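Local coordinates for nitroreductase family protein (Lactobacillus plantarum, PDB 4QLX) that uses flavin mononucleotide to reduce enone fatty acids such as 10-oxo-octadecenoate in a bacterial pathway that saturates polyunsaturated fatty acids, at residues L15-F20 against V158-G163; V32-D37 against S86-V91; Y101-V106 against G126-L131. One frame throughout, in Å; residues are numbered along the deposited sequence.

The three contacts join different pairs of elements and differ in depth and chemistry. Interaction 1 is partly buried near the dimer interface and joins helix 15-20 to the C-terminal end of helix 137-161 through arginine bonds to carbonyls. Interaction 2, also partly buried, ties the loop before helix 36-46 to the start of strand 89-96 through a serine hydroxyl and two waters; the centres of these two are about 17 Å apart. Interaction 3, its centre about 35 Å and about 37 Å from those of interactions 1 and 2, is buried and apolar, packing helix 103-112 on helix 118-133 beside the bound fatty acid. Interactions 2 and 3 are nested inside the loop closed by interaction 1; interactions 1 and 3 both touch the second subunit.

Interaction 1: residues L15-F20 against V158-G163; sequences LADVMF and VARAHG
The guanidinium of Arg-160 meets helix 15-20 at its edge, where the carbonyls of Asp-17 and Val-18 both lie near its plane. Arg-160 NE donates to Val-18 O over 2.8 Å, and Arg-160 NH2 donates to Asp-17 O over 2.7 Å. The two bonds use their acceptors differently. Arg-160 NE lies in the carbonyl plane of Val-18, on a lone pair, whereas Arg-160 NH2 stands above the carbonyl plane of Asp-17, 53° out of it. Both bonds are somewhat bent at the hydrogen.

The carboxylate of Asp-17 is turned well away from coplanarity, its plane 61° from that of the guanidinium. Asp-17 OD2 forms a long salt bridge to Arg-160 NH2 at 3.5 Å. Outside the two segments, Asn-21 and Asn-12 hydrogen-bond to OD1 and OD2 of Asp-17, and Asp-165 forms a salt bridge with Arg-160 NH1.

A bend at chi3 (53°) turns the arginine's end onto these carbonyls, while its base runs past Val-18 in the opposite direction. There CG1 of Val-18 touches CB of Arg-160 at 4.0 Å, and CG2 of Val-18 approaches CA of Ala-161 at 4.3 Å. Helix 137-161 ends beside this contact in a Schellman motif, with Gly-163 at positive phi and its N bonded to Arg-160 O.

Leu-15 of the second subunit packs on Val-18, placing the contact at the dimer interface, and the side chain of Arg-160 is about 4 Å from that of the FMN-binding Arg-22 but about 9 Å from the flavin nucleotide itself. Chemically, one cationic group ties two successive carbonyls of helix 15-20 to the end of helix 137-161, and the acidic groups of Asp-17 and Asp-165 probably help to balance its charge.

Interaction 2: residues V32-D37 against S86-V91; sequences VKIGRD and SASAIV
Ser-88, just before strand 89-96 of the antiparallel sheet, meets Val-32 and Ile-34; with Ala-89 it faces Ile-196 in a classic beta bulge. The direct polar link is a hydrogen bond from Ser-88 OG to Val-32 O, 2.7 Å long. The hydroxyl stands above the carbonyl plane, 41° out of it, so the bond does not follow a lone pair.

Two waters add indirect links. Water 1 donates to both Val-32 O and Ser-86 O, giving the Val-32 carbonyl a second donor beside the serine. Water 2 accepts from Ile-34 N and donates to Ser-88 O, the latter bond measuring 2.6 Å, and thus bridges the two backbones.

Van der Waals contacts flank the hydroxyl. CG2 of Val-32 comes to 3.8 Å from Ser-88 OG. Ile-34 points toward segment 86-91 and touches Ser-88; it also packs on Leu-39, Met-42 and Ile-196, joining the loop before helix 36-46 to the sheet. The chi1 of Ile-34, -58°, sets CG1 opposite the carbonyl carbon and brings both CG1 and CD1 alongside the serine's CB, with Ile-34 CD1 at 3.8 Å from Ser-88 CB.

Interaction 3: residues Y101-V106 against G126-L131; sequences YVYRDV and GTFLPL. With KTC (10-oxooctadecanoic acid), chain D.
Tyr-103 and Leu-129 mark the closest backbone approach of the two segments, with CA atoms 6.9 Å apart, and helix 118-133 is kinked at Pro-130, whose N has no hydrogen to donate, while Leu-131 N keeps a weak bond to Phe-128 O in place of the regular helical one.

Leu-129 lies over one face of the Tyr-103 ring: its CB forms a CH-pi contact 4.2 Å from the ring centroid, 18° off the normal and offset toward the rim. CD1 of Leu-129 reaches back to CB of Tyr-103 at 3.6 Å, while its other branch, CD2, sits at 3.6 Å from Arg-104 NH2, over a face of that guanidinium. Because chi1 of Tyr-103, -169°, sets CG opposite the backbone N, the ring reaches across to Phe-128, its OH 3.3 Å from Phe-128 CB.

The Phe-128 ring is sandwiched between the ligand and its own helix. C7 of 10-oxooctadecanoic acid sits 3.5 Å above the centre of one face, and Thr-127 CG2 covers the opposite face. Phe-79 of the second subunit meets this ring edge-to-face. Replacing Phe-128 by an alanine is likely to leave the ligand chain round C7 without its aromatic wall and Phe-79 of the second subunit without its edge-to-face partner.

Leu-131 CB touches the methyl end of the ligand, atom C, at 3.6 Å. The arrangement forms part of a fatty-acid pocket at the subunit interface of an FMN-dependent nitroreductase-family enzyme.

Interaction 1: residues L15-F20 against V158-G163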
ATOM      1  N   LEU A  15       3.285 -12.364  -9.553  1.00 21.32           N
ATOM      2  CA  LEU A  15       2.481 -11.304  -8.932  1.00 20.71           C
ATOM      3  C   LEU A  15       1.159 -11.814  -8.355  1.00 21.78           C
ATOM      4  O   LEU A  15       0.802 -11.488  -7.224  1.00 20.69           O
ATOM      5  CB  LEU A  15       2.200 -10.185  -9.946  1.00 18.80           C
ATOM      6  CG  LEU A  15       1.452  -8.944  -9.440  1.00 18.92           C
ATOM      7  CD1 LEU A  15       1.914  -7.739 -10.183  1.00 23.10           C
ATOM      8  CD2 LEU A  15      -0.062  -9.064  -9.608  1.00 25.21           C
ATOM      9  N   ALA A  16       0.441 -12.614  -9.138  1.00 22.55           N
ATOM     10  CA  ALA A  16      -0.854 -13.126  -8.713  1.00 23.02           C
ATOM     11  C   ALA A  16      -0.719 -13.957  -7.435  1.00 20.90           C
ATOM     12  O   ALA A  16      -1.488 -13.795  -6.479  1.00 17.95           O
ATOM     13  CB  ALA A  16      -1.486 -13.942  -9.826  1.00 23.13           C
ATOM     14  N   ASP A  17       0.276 -14.831  -7.409  1.00 20.20           N
ATOM     15  CA  ASP A  17       0.501 -15.641  -6.218  1.00 26.71           C
ATOM     16  C   ASP A  17       0.927 -14.773  -5.034  1.00 22.62           C
ATOM     17  O   ASP A  17       0.416 -14.924  -3.925  1.00 24.25           O
ATOM     18  CB  ASP A  17       1.553 -16.720  -6.480  1.00 22.21           C
ATOM     19  CG  ASP A  17       1.752 -17.641  -5.280  1.00 27.71           C
ATOM     20  OD1 ASP A  17       0.812 -18.380  -4.936  1.00 22.96           O
ATOM     21  OD2 ASP A  17       2.843 -17.626  -4.682  1.00 26.04           O
ATOM     22  N   VAL A  18       1.855 -13.854  -5.270  1.00 22.92           N
ATOM     23  CA  VAL A  18       2.329 -13.004  -4.188  1.00 19.93           C
ATOM     24  C   VAL A  18       1.190 -12.201  -3.578  1.00 20.18           C
ATOM     25  O   VAL A  18       0.985 -12.233  -2.366  1.00 18.89           O
ATOM     26  CB  VAL A  18       3.449 -12.057  -4.677  1.00 21.45           C
ATOM     27  CG1 VAL A  18       3.712 -10.959  -3.646  1.00 20.68           C
ATOM     28  CG2 VAL A  18       4.711 -12.857  -4.938  1.00 22.19           C
ATOM     29  N   MET A  19       0.424 -11.507  -4.421  1.00 19.55           N
ATOM     30  CA  MET A  19      -0.632 -10.612  -3.940  1.00 16.84           C
ATOM     31  C   MET A  19      -1.946 -11.295  -3.550  1.00 18.81           C
ATOM     32  O   MET A  19      -2.557 -10.937  -2.537  1.00 18.35           O
ATOM     33  CB  MET A  19      -0.921  -9.537  -5.010  1.00 17.31           C
ATOM     34  CG  MET A  19      -1.944  -8.486  -4.593  1.00 20.93           C
ATOM     35  SD  MET A  19      -2.236  -7.269  -5.921  1.00 33.90           S
ATOM     36  CE  MET A  19      -0.541  -6.807  -6.299  1.00 18.71           C
ATOM     37  N   PHE A  20      -2.394 -12.260  -4.348  1.00 20.73           N
ATOM     38  CA  PHE A  20      -3.733 -12.834  -4.149  1.00 21.17           C
ATOM     39  C   PHE A  20      -3.744 -14.066  -3.228  1.00 22.32           C
ATOM     40  O   PHE A  20      -4.805 -14.499  -2.762  1.00 20.04           O
ATOM     41  CB  PHE A  20      -4.351 -13.195  -5.505  1.00 24.28           C
ATOM     42  CG  PHE A  20      -4.400 -12.049  -6.474  1.00 21.08           C
ATOM     43  CD1 PHE A  20      -4.516 -10.738  -6.020  1.00 20.76           C
ATOM     44  CD2 PHE A  20      -4.330 -12.275  -7.836  1.00 22.35           C
ATOM     45  CE1 PHE A  20      -4.566  -9.673  -6.912  1.00 21.77           C
ATOM     46  CE2 PHE A  20      -4.371 -11.211  -8.739  1.00 24.26           C
ATOM     47  CZ  PHE A  20      -4.488  -9.906  -8.268  1.00 23.63           C
ATOM     48  N   VAL A 158       6.830  -7.585  -0.785  1.00 17.56           N
ATOM     49  CA  VAL A 158       8.254  -7.858  -0.908  1.00 15.84           C
ATOM     50  C   VAL A 158       8.616  -9.061  -0.043  1.00 15.83           C
ATOM     51  O   VAL A 158       9.334  -9.960  -0.488  1.00 19.40           O
ATOM     52  CB  VAL A 158       9.103  -6.635  -0.507  1.00 16.29           C
ATOM     53  CG1 VAL A 158      10.558  -7.028  -0.361  1.00 17.65           C
ATOM     54  CG2 VAL A 158       8.959  -5.541  -1.561  1.00 18.18           C
ATOM     55  N   ALA A 159       8.085  -9.088   1.170  1.00 14.36           N
ATOM     56  CA  ALA A 159       8.339 -10.202   2.087  1.00 19.13           C
ATOM     57  C   ALA A 159       8.046 -11.541   1.407  1.00 16.70           C
ATOM     58  O   ALA A 159       8.881 -12.455   1.434  1.00 17.93           O
ATOM     59  CB  ALA A 159       7.506 -10.039   3.362  1.00 14.98           C
ATOM     60  N   ARG A 160       6.876 -11.636   0.773  1.00 15.59           N
ATOM     61  CA  ARG A 160       6.457 -12.852   0.078  1.00 17.26           C
ATOM     62  C   ARG A 160       7.287 -13.111  -1.177  1.00 19.63           C
ATOM     63  O   ARG A 160       7.640 -14.252  -1.463  1.00 20.00           O
ATOM     64  CB  ARG A 160       4.958 -12.787  -0.269  1.00 18.08           C
ATOM     65  CG  ARG A 160       4.071 -13.200   0.904  1.00 20.44           C
ATOM     66  CD  ARG A 160       2.569 -13.211   0.580  1.00 18.93           C
ATOM     67  NE  ARG A 160       2.213 -13.992  -0.608  1.00 20.85           N
ATOM     68  CZ  ARG A 160       2.233 -15.322  -0.687  1.00 26.89           C
ATOM     69  NH1 ARG A 160       2.625 -16.069   0.348  1.00 19.32           N
ATOM     70  NH2 ARG A 160       1.875 -15.910  -1.823  1.00 26.71           N
ATOM     71  N   ALA A 161       7.623 -12.055  -1.911  1.00 15.38           N
ATOM     72  CA  ALA A 161       8.489 -12.189  -3.071  1.00 16.70           C
ATOM     73  C   ALA A 161       9.861 -12.749  -2.703  1.00 20.16           C
ATOM     74  O   ALA A 161      10.544 -13.327  -3.553  1.00 15.90           O
ATOM     75  CB  ALA A 161       8.645 -10.839  -3.778  1.00 16.28           C
ATOM     76  N   HIS A 162      10.264 -12.569  -1.443  1.00 18.53           N
ATOM     77  CA  HIS A 162      11.512 -13.155  -0.947  1.00 21.57           C
ATOM     78  C   HIS A 162      11.318 -14.564  -0.359  1.00 24.02           C
ATOM     79  O   HIS A 162      12.262 -15.170   0.162  1.00 22.78           O
ATOM     80  CB  HIS A 162      12.149 -12.234   0.091  1.00 19.50           C
ATOM     81  CG  HIS A 162      12.855 -11.061  -0.514  1.00 23.32           C
ATOM     82  ND1 HIS A 162      14.220 -10.886  -0.423  1.00 24.03           N
ATOM     83  CD2 HIS A 162      12.387 -10.015  -1.239  1.00 21.42           C
ATOM     84  CE1 HIS A 162      14.560  -9.779  -1.061  1.00 27.61           C
ATOM     85  NE2 HIS A 162      13.467  -9.231  -1.561  1.00 22.90           N
ATOM     86  N   GLY A 163      10.097 -15.090  -0.440  1.00 19.33           N
ATOM     87  CA  GLY A 163       9.846 -16.425   0.073  1.00 20.52           C
ATOM     88  C   GLY A 163       9.422 -16.464   1.532  1.00 23.45           C
ATOM     89  O   GLY A 163       9.301 -17.537   2.112  1.00 26.46           O
TER

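Interaction 2: residues V32-D37 against S86-V91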
ATOM      1  N   VAL A  32      14.271 -19.895  11.773  1.00 27.33           N
ATOM      2  CA  VAL A  32      14.764 -19.182  10.595  1.00 28.01           C
ATOM      3  C   VAL A  32      14.975 -17.710  10.911  1.00 29.35           C
ATOM      4  O   VAL A  32      14.109 -17.019  11.468  1.00 26.23           O
ATOM      5  CB  VAL A  32      13.827 -19.328   9.372  1.00 31.66           C
ATOM      6  CG1 VAL A  32      13.477 -20.792   9.141  1.00 35.11           C
ATOM      7  CG2 VAL A  32      12.587 -18.523   9.560  1.00 34.08           C
ATOM      8  N   LYS A  33      16.169 -17.245  10.583  1.00 30.80           N
ATOM      9  CA  LYS A  33      16.519 -15.857  10.799  1.00 31.74           C
ATOM     10  C   LYS A  33      16.821 -15.227   9.441  1.00 27.50           C
ATOM     11  O   LYS A  33      17.326 -15.882   8.526  1.00 29.54           O
ATOM     12  CB  LYS A  33      17.707 -15.738  11.770  1.00 35.24           C
ATOM     13  CG  LYS A  33      18.807 -14.801  11.305  1.00 40.12           C
ATOM     14  CD  LYS A  33      19.956 -14.711  12.309  1.00 47.86           C
ATOM     15  CE  LYS A  33      21.053 -13.778  11.787  1.00 51.96           C
ATOM     16  NZ  LYS A  33      20.599 -12.356  11.667  1.00 45.00           N
ATOM     17  N   ILE A  34      16.455 -13.964   9.293  1.00 28.05           N
ATOM     18  CA  ILE A  34      16.762 -13.247   8.071  1.00 26.82           C
ATOM     19  C   ILE A  34      17.930 -12.307   8.360  1.00 24.05           C
ATOM     20  O   ILE A  34      17.879 -11.528   9.308  1.00 25.98           O
ATOM     21  CB  ILE A  34      15.528 -12.483   7.560  1.00 26.27           C
ATOM     22  CG1 ILE A  34      14.373 -13.471   7.336  1.00 26.69           C
ATOM     23  CG2 ILE A  34      15.859 -11.708   6.275  1.00 23.29           C
ATOM     24  CD1 ILE A  34      12.999 -12.823   7.182  1.00 25.97           C
ATOM     25  N   GLY A  35      18.992 -12.419   7.566  1.00 29.07           N
ATOM     26  CA  GLY A  35      20.144 -11.539   7.695  1.00 29.55           C
ATOM     27  C   GLY A  35      19.743 -10.082   7.535  1.00 28.25           C
ATOM     28  O   GLY A  35      18.802  -9.769   6.804  1.00 26.03           O
ATOM     29  N   ARG A  36      20.443  -9.188   8.225  1.00 30.04           N
ATOM     30  CA  ARG A  36      20.101  -7.770   8.168  1.00 27.94           C
ATOM     31  C   ARG A  36      20.376  -7.198   6.784  1.00 26.18           C
ATOM     32  O   ARG A  36      19.772  -6.201   6.380  1.00 24.92           O
ATOM     33  CB  ARG A  36      20.854  -6.986   9.246  1.00 25.91           C
ATOM     34  CG  ARG A  36      20.321  -7.242  10.645  1.00 25.27           C
ATOM     35  CD  ARG A  36      21.039  -6.399  11.675  1.00 30.35           C
ATOM     36  NE  ARG A  36      20.359  -6.402  12.968  1.00 32.47           N
ATOM     37  CZ  ARG A  36      20.704  -5.620  13.986  1.00 31.79           C
ATOM     38  NH1 ARG A  36      21.717  -4.775  13.850  1.00 26.65           N
ATOM     39  NH2 ARG A  36      20.038  -5.672  15.132  1.00 24.17           N
ATOM     40  N   ASP A  37      21.262  -7.836   6.035  1.00 23.52           N
ATOM     41  CA  ASP A  37      21.512  -7.371   4.679  1.00 27.98           C
ATOM     42  C   ASP A  37      20.294  -7.647   3.801  1.00 28.16           C
ATOM     43  O   ASP A  37      19.899  -6.799   2.999  1.00 23.21           O
ATOM     44  CB  ASP A  37      22.769  -8.020   4.103  1.00 26.27           C
ATOM     45  CG  ASP A  37      24.024  -7.602   4.856  1.00 37.83           C
ATOM     46  OD1 ASP A  37      24.002  -6.518   5.485  1.00 36.76           O
ATOM     47  OD2 ASP A  37      25.020  -8.357   4.835  1.00 44.00           O
ATOM     48  N   SER A  86       7.854 -14.505  17.723  1.00 23.53           N
ATOM     49  CA  SER A  86       8.290 -15.524  16.757  1.00 22.67           C
ATOM     50  C   SER A  86       8.904 -14.965  15.474  1.00 23.39           C
ATOM     51  O   SER A  86       9.603 -15.687  14.764  1.00 23.30           O
ATOM     52  CB  SER A  86       7.128 -16.462  16.390  1.00 25.75           C
ATOM     53  OG  SER A  86       6.048 -15.763  15.795  1.00 24.43           O
ATOM     54  N   ALA A  87       8.647 -13.695  15.161  1.00 24.54           N
ATOM     55  CA  ALA A  87       9.136 -13.138  13.900  1.00 21.36           C
ATOM     56  C   ALA A  87      10.660 -13.101  13.825  1.00 21.74           C
ATOM     57  O   ALA A  87      11.338 -12.890  14.834  1.00 23.68           O
ATOM     58  CB  ALA A  87       8.580 -11.740  13.680  1.00 22.20           C
ATOM     59  N   SER A  88      11.191 -13.319  12.623  1.00 22.72           N
ATOM     60  CA  SER A  88      12.618 -13.132  12.383  1.00 26.69           C
ATOM     61  C   SER A  88      12.981 -11.668  12.635  1.00 24.99           C
ATOM     62  O   SER A  88      13.989 -11.366  13.264  1.00 24.84           O
ATOM     63  CB  SER A  88      13.004 -13.527  10.956  1.00 25.16           C
ATOM     64  OG  SER A  88      12.668 -14.878  10.670  1.00 27.46           O
ATOM     65  N   ALA A  89      12.150 -10.760  12.135  1.00 24.26           N
ATOM     66  CA  ALA A  89      12.346  -9.335  12.384  1.00 21.34           C
ATOM     67  C   ALA A  89      11.018  -8.606  12.300  1.00 20.64           C
ATOM     68  O   ALA A  89      10.121  -9.020  11.567  1.00 20.68           O
ATOM     69  CB  ALA A  89      13.335  -8.750  11.397  1.00 20.88           C
ATOM     70  N   ILE A  90      10.886  -7.539  13.078  1.00 16.34           N
ATOM     71  CA  ILE A  90       9.751  -6.647  12.931  1.00 20.38           C
ATOM     72  C   ILE A  90      10.294  -5.340  12.356  1.00 21.80           C
ATOM     73  O   ILE A  90      11.325  -4.840  12.802  1.00 21.68           O
ATOM     74  CB  ILE A  90       9.017  -6.394  14.258  1.00 22.20           C
ATOM     75  CG1 ILE A  90       8.549  -7.721  14.870  1.00 22.11           C
ATOM     76  CG2 ILE A  90       7.832  -5.449  14.059  1.00 21.35           C
ATOM     77  CD1 ILE A  90       9.560  -8.329  15.845  1.00 22.61           C
ATOM     78  N   VAL A  91       9.625  -4.821  11.335  1.00 19.97           N
ATOM     79  CA  VAL A  91       9.980  -3.524  10.794  1.00 17.29           C
ATOM     80  C   VAL A  91       8.878  -2.550  11.178  1.00 21.36           C
ATOM     81  O   VAL A  91       7.758  -2.614  10.640  1.00 19.58           O
ATOM     82  CB  VAL A  91      10.170  -3.573   9.280  1.00 19.13           C
ATOM     83  CG1 VAL A  91      10.421  -2.169   8.719  1.00 19.24           C
ATOM     84  CG2 VAL A  91      11.309  -4.523   8.929  1.00 16.96           C
TER
HETATM   85  O   HOH W   1      12.555 -16.022  13.939  1.00 33.60           O
HETATM   86  O   HOH W   2      15.999 -12.385  11.902  1.00 37.02           O

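Interaction 3: residues Y101-V106 against G126-L131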
ATOM      1  N   TYR A 101      10.631  19.572   4.991  1.00 27.67           N
ATOM      2  CA  TYR A 101      11.668  20.565   5.254  1.00 31.86           C
ATOM      3  C   TYR A 101      12.636  20.664   4.067  1.00 30.57           C
ATOM      4  O   TYR A 101      13.219  21.717   3.824  1.00 30.88           O
ATOM      5  CB  TYR A 101      12.436  20.234   6.546  1.00 26.57           C
ATOM      6  CG  TYR A 101      11.699  20.569   7.843  1.00 27.41           C
ATOM      7  CD1 TYR A 101      10.386  21.025   7.830  1.00 27.58           C
ATOM      8  CD2 TYR A 101      12.331  20.447   9.074  1.00 28.44           C
ATOM      9  CE1 TYR A 101       9.715  21.335   9.011  1.00 27.02           C
ATOM     10  CE2 TYR A 101      11.669  20.757  10.267  1.00 27.78           C
ATOM     11  CZ  TYR A 101      10.360  21.198  10.228  1.00 32.24           C
ATOM     12  OH  TYR A 101       9.690  21.505  11.408  1.00 28.68           O
ATOM     13  N   VAL A 102      12.799  19.569   3.322  1.00 27.25           N
ATOM     14  CA  VAL A 102      13.732  19.560   2.192  1.00 30.37           C
ATOM     15  C   VAL A 102      13.043  19.727   0.836  1.00 29.64           C
ATOM     16  O   VAL A 102      13.689  19.590  -0.200  1.00 30.86           O
ATOM     17  CB  VAL A 102      14.561  18.250   2.146  1.00 28.22           C
ATOM     18  CG1 VAL A 102      15.521  18.182   3.319  1.00 31.88           C
ATOM     19  CG2 VAL A 102      13.654  17.053   2.136  1.00 25.04           C
ATOM     20  N   TYR A 103      11.748  20.037   0.854  1.00 25.01           N
ATOM     21  CA  TYR A 103      10.930  20.093  -0.359  1.00 24.30           C
ATOM     22  C   TYR A 103      11.604  20.903  -1.468  1.00 28.18           C
ATOM     23  O   TYR A 103      11.842  20.391  -2.562  1.00 24.96           O
ATOM     24  CB  TYR A 103       9.547  20.683  -0.044  1.00 24.39           C
ATOM     25  CG  TYR A 103       8.527  20.554  -1.170  1.00 25.80           C
ATOM     26  CD1 TYR A 103       8.678  21.250  -2.370  1.00 26.44           C
ATOM     27  CD2 TYR A 103       7.408  19.766  -1.022  1.00 21.50           C
ATOM     28  CE1 TYR A 103       7.747  21.132  -3.397  1.00 24.78           C
ATOM     29  CE2 TYR A 103       6.476  19.644  -2.035  1.00 23.31           C
ATOM     30  CZ  TYR A 103       6.649  20.327  -3.219  1.00 26.99           C
ATOM     31  OH  TYR A 103       5.720  20.192  -4.221  1.00 29.39           O
ATOM     32  N   ARG A 104      11.919  22.162  -1.175  1.00 28.10           N
ATOM     33  CA  ARG A 104      12.444  23.073  -2.194  1.00 33.25           C
ATOM     34  C   ARG A 104      13.767  22.592  -2.794  1.00 32.72           C
ATOM     35  O   ARG A 104      13.982  22.705  -3.998  1.00 33.15           O
ATOM     36  CB  ARG A 104      12.619  24.477  -1.609  1.00 31.14           C
ATOM     37  CG  ARG A 104      13.144  25.499  -2.620  1.00 36.34           C
ATOM     38  CD  ARG A 104      13.276  26.868  -1.990  1.00 36.23           C
ATOM     39  NE  ARG A 104      12.034  27.301  -1.356  1.00 38.19           N
ATOM     40  CZ  ARG A 104      11.040  27.903  -2.002  1.00 43.28           C
ATOM     41  NH1 ARG A 104      11.136  28.138  -3.306  1.00 39.68           N
ATOM     42  NH2 ARG A 104       9.946  28.268  -1.346  1.00 47.97           N
ATOM     43  N   ASP A 105      14.647  22.055  -1.955  1.00 33.61           N
ATOM     44  CA  ASP A 105      15.961  21.588  -2.403  1.00 36.06           C
ATOM     45  C   ASP A 105      15.829  20.351  -3.280  1.00 33.46           C
ATOM     46  O   ASP A 105      16.469  20.233  -4.330  1.00 36.58           O
ATOM     47  CB  ASP A 105      16.860  21.270  -1.205  1.00 37.70           C
ATOM     48  CG  ASP A 105      17.334  22.516  -0.488  1.00 44.92           C
ATOM     49  OD1 ASP A 105      17.484  23.562  -1.153  1.00 42.33           O
ATOM     50  OD2 ASP A 105      17.561  22.445   0.737  1.00 51.51           O
ATOM     51  N   VAL A 106      14.997  19.431  -2.818  1.00 33.27           N
ATOM     52  CA  VAL A 106      14.710  18.189  -3.518  1.00 32.24           C
ATOM     53  C   VAL A 106      14.152  18.387  -4.938  1.00 35.39           C
ATOM     54  O   VAL A 106      14.629  17.761  -5.894  1.00 33.06           O
ATOM     55  CB  VAL A 106      13.735  17.345  -2.684  1.00 31.86           C
ATOM     56  CG1 VAL A 106      12.777  16.576  -3.556  1.00 31.70           C
ATOM     57  CG2 VAL A 106      14.514  16.412  -1.754  1.00 32.86           C
ATOM     58  N   GLY A 126       5.234  26.265  -6.426  1.00 34.47           N
ATOM     59  CA  GLY A 126       4.166  27.226  -6.195  1.00 30.27           C
ATOM     60  C   GLY A 126       2.904  26.589  -5.635  1.00 30.08           C
ATOM     61  O   GLY A 126       2.174  27.189  -4.846  1.00 30.46           O
ATOM     62  N   THR A 127       2.660  25.344  -6.017  1.00 28.07           N
ATOM     63  CA  THR A 127       1.378  24.718  -5.732  1.00 23.51           C
ATOM     64  C   THR A 127       1.332  23.977  -4.402  1.00 27.14           C
ATOM     65  O   THR A 127       0.394  24.166  -3.615  1.00 22.18           O
ATOM     66  CB  THR A 127       0.997  23.752  -6.868  1.00 27.40           C
ATOM     67  OG1 THR A 127       0.834  24.508  -8.079  1.00 21.65           O
ATOM     68  CG2 THR A 127      -0.299  22.987  -6.542  1.00 21.54           C
ATOM     69  N   PHE A 128       2.335  23.148  -4.136  1.00 24.75           N
ATOM     70  CA  PHE A 128       2.232  22.237  -3.001  1.00 26.70           C
ATOM     71  C   PHE A 128       3.068  22.618  -1.788  1.00 25.76           C
ATOM     72  O   PHE A 128       2.689  22.296  -0.658  1.00 25.79           O
ATOM     73  CB  PHE A 128       2.582  20.814  -3.451  1.00 20.05           C
ATOM     74  CG  PHE A 128       1.621  20.268  -4.460  1.00 22.66           C
ATOM     75  CD1 PHE A 128       0.362  19.840  -4.070  1.00 22.35           C
ATOM     76  CD2 PHE A 128       1.958  20.217  -5.806  1.00 21.95           C
ATOM     77  CE1 PHE A 128      -0.535  19.351  -5.001  1.00 20.65           C
ATOM     78  CE2 PHE A 128       1.066  19.727  -6.743  1.00 20.40           C
ATOM     79  CZ  PHE A 128      -0.180  19.295  -6.343  1.00 19.04           C
ATOM     80  N   LEU A 129       4.195  23.292  -2.001  1.00 26.09           N
ATOM     81  CA  LEU A 129       5.036  23.680  -0.864  1.00 26.88           C
ATOM     82  C   LEU A 129       4.289  24.584   0.142  1.00 28.54           C
ATOM     83  O   LEU A 129       4.375  24.338   1.352  1.00 33.17           O
ATOM     84  CB  LEU A 129       6.332  24.354  -1.338  1.00 27.92           C
ATOM     85  CG  LEU A 129       7.376  24.626  -0.239  1.00 30.88           C
ATOM     86  CD1 LEU A 129       7.433  23.494   0.769  1.00 33.63           C
ATOM     87  CD2 LEU A 129       8.758  24.863  -0.832  1.00 36.34           C
ATOM     88  N   PRO A 130       3.531  25.598  -0.338  1.00 29.08           N
ATOM     89  CA  PRO A 130       2.785  26.424   0.620  1.00 27.47           C
ATOM     90  C   PRO A 130       1.767  25.649   1.449  1.00 28.65           C
ATOM     91  O   PRO A 130       1.476  26.052   2.576  1.00 31.07           O
ATOM     92  CB  PRO A 130       2.063  27.431  -0.273  1.00 27.39           C
ATOM     93  CG  PRO A 130       2.879  27.507  -1.490  1.00 29.90           C
ATOM     94  CD  PRO A 130       3.414  26.137  -1.708  1.00 25.94           C
ATOM     95  N   LEU A 131       1.229  24.562   0.905  1.00 28.96           N
ATOM     96  CA  LEU A 131       0.298  23.719   1.660  1.00 30.16           C
ATOM     97  C   LEU A 131       1.003  22.949   2.774  1.00 29.47           C
ATOM     98  O   LEU A 131       0.427  22.709   3.839  1.00 33.77           O
ATOM     99  CB  LEU A 131      -0.418  22.743   0.727  1.00 27.60           C
ATOM    100  CG  LEU A 131      -1.701  23.242   0.054  1.00 30.83           C
ATOM    101  CD1 LEU A 131      -1.460  24.491  -0.750  1.00 33.47           C
ATOM    102  CD2 LEU A 131      -2.283  22.149  -0.831  1.00 37.58           C
TER
HETATM  103  O1  KTC D 302       5.779  14.963 -15.047  1.00 44.62           O
HETATM  104  C17 KTC D 302       6.464  15.956 -14.814  1.00 39.28           C
HETATM  105  O   KTC D 302       6.724  16.826 -15.794  1.00 44.05           O
HETATM  106  C16 KTC D 302       7.001  16.188 -13.422  1.00 33.32           C
HETATM  107  C15 KTC D 302       6.022  15.564 -12.445  1.00 29.85           C
HETATM  108  C14 KTC D 302       5.639  16.569 -11.380  1.00 27.32           C
HETATM  109  C13 KTC D 302       6.188  16.098 -10.048  1.00 25.19           C
HETATM  110  C12 KTC D 302       5.048  15.712  -9.130  1.00 26.03           C
HETATM  111  C11 KTC D 302       4.555  16.922  -8.366  1.00 23.62           C
HETATM  112  C10 KTC D 302       4.137  16.466  -6.978  1.00 21.50           C
HETATM  113  C9  KTC D 302       2.629  16.298  -6.912  1.00 22.16           C
HETATM  114  C8  KTC D 302       2.306  15.637  -5.603  1.00 18.28           C
HETATM  115  O2  KTC D 302       2.867  14.587  -5.302  1.00 15.53           O
HETATM  116  C7  KTC D 302       1.289  16.289  -4.696  1.00 20.08           C
HETATM  117  C6  KTC D 302       1.012  15.383  -3.512  1.00 21.62           C
HETATM  118  C5  KTC D 302      -0.308  15.734  -2.846  1.00 22.23           C
HETATM  119  C4  KTC D 302      -0.074  16.661  -1.664  1.00 25.43           C
HETATM  120  C3  KTC D 302      -1.392  17.045  -0.993  1.00 26.23           C
HETATM  121  C2  KTC D 302      -1.194  18.283  -0.123  1.00 35.70           C
HETATM  122  C1  KTC D 302       0.100  18.171   0.679  1.00 37.46           C
HETATM  123  C   KTC D 302       0.287  19.317   1.652  1.00 35.90           C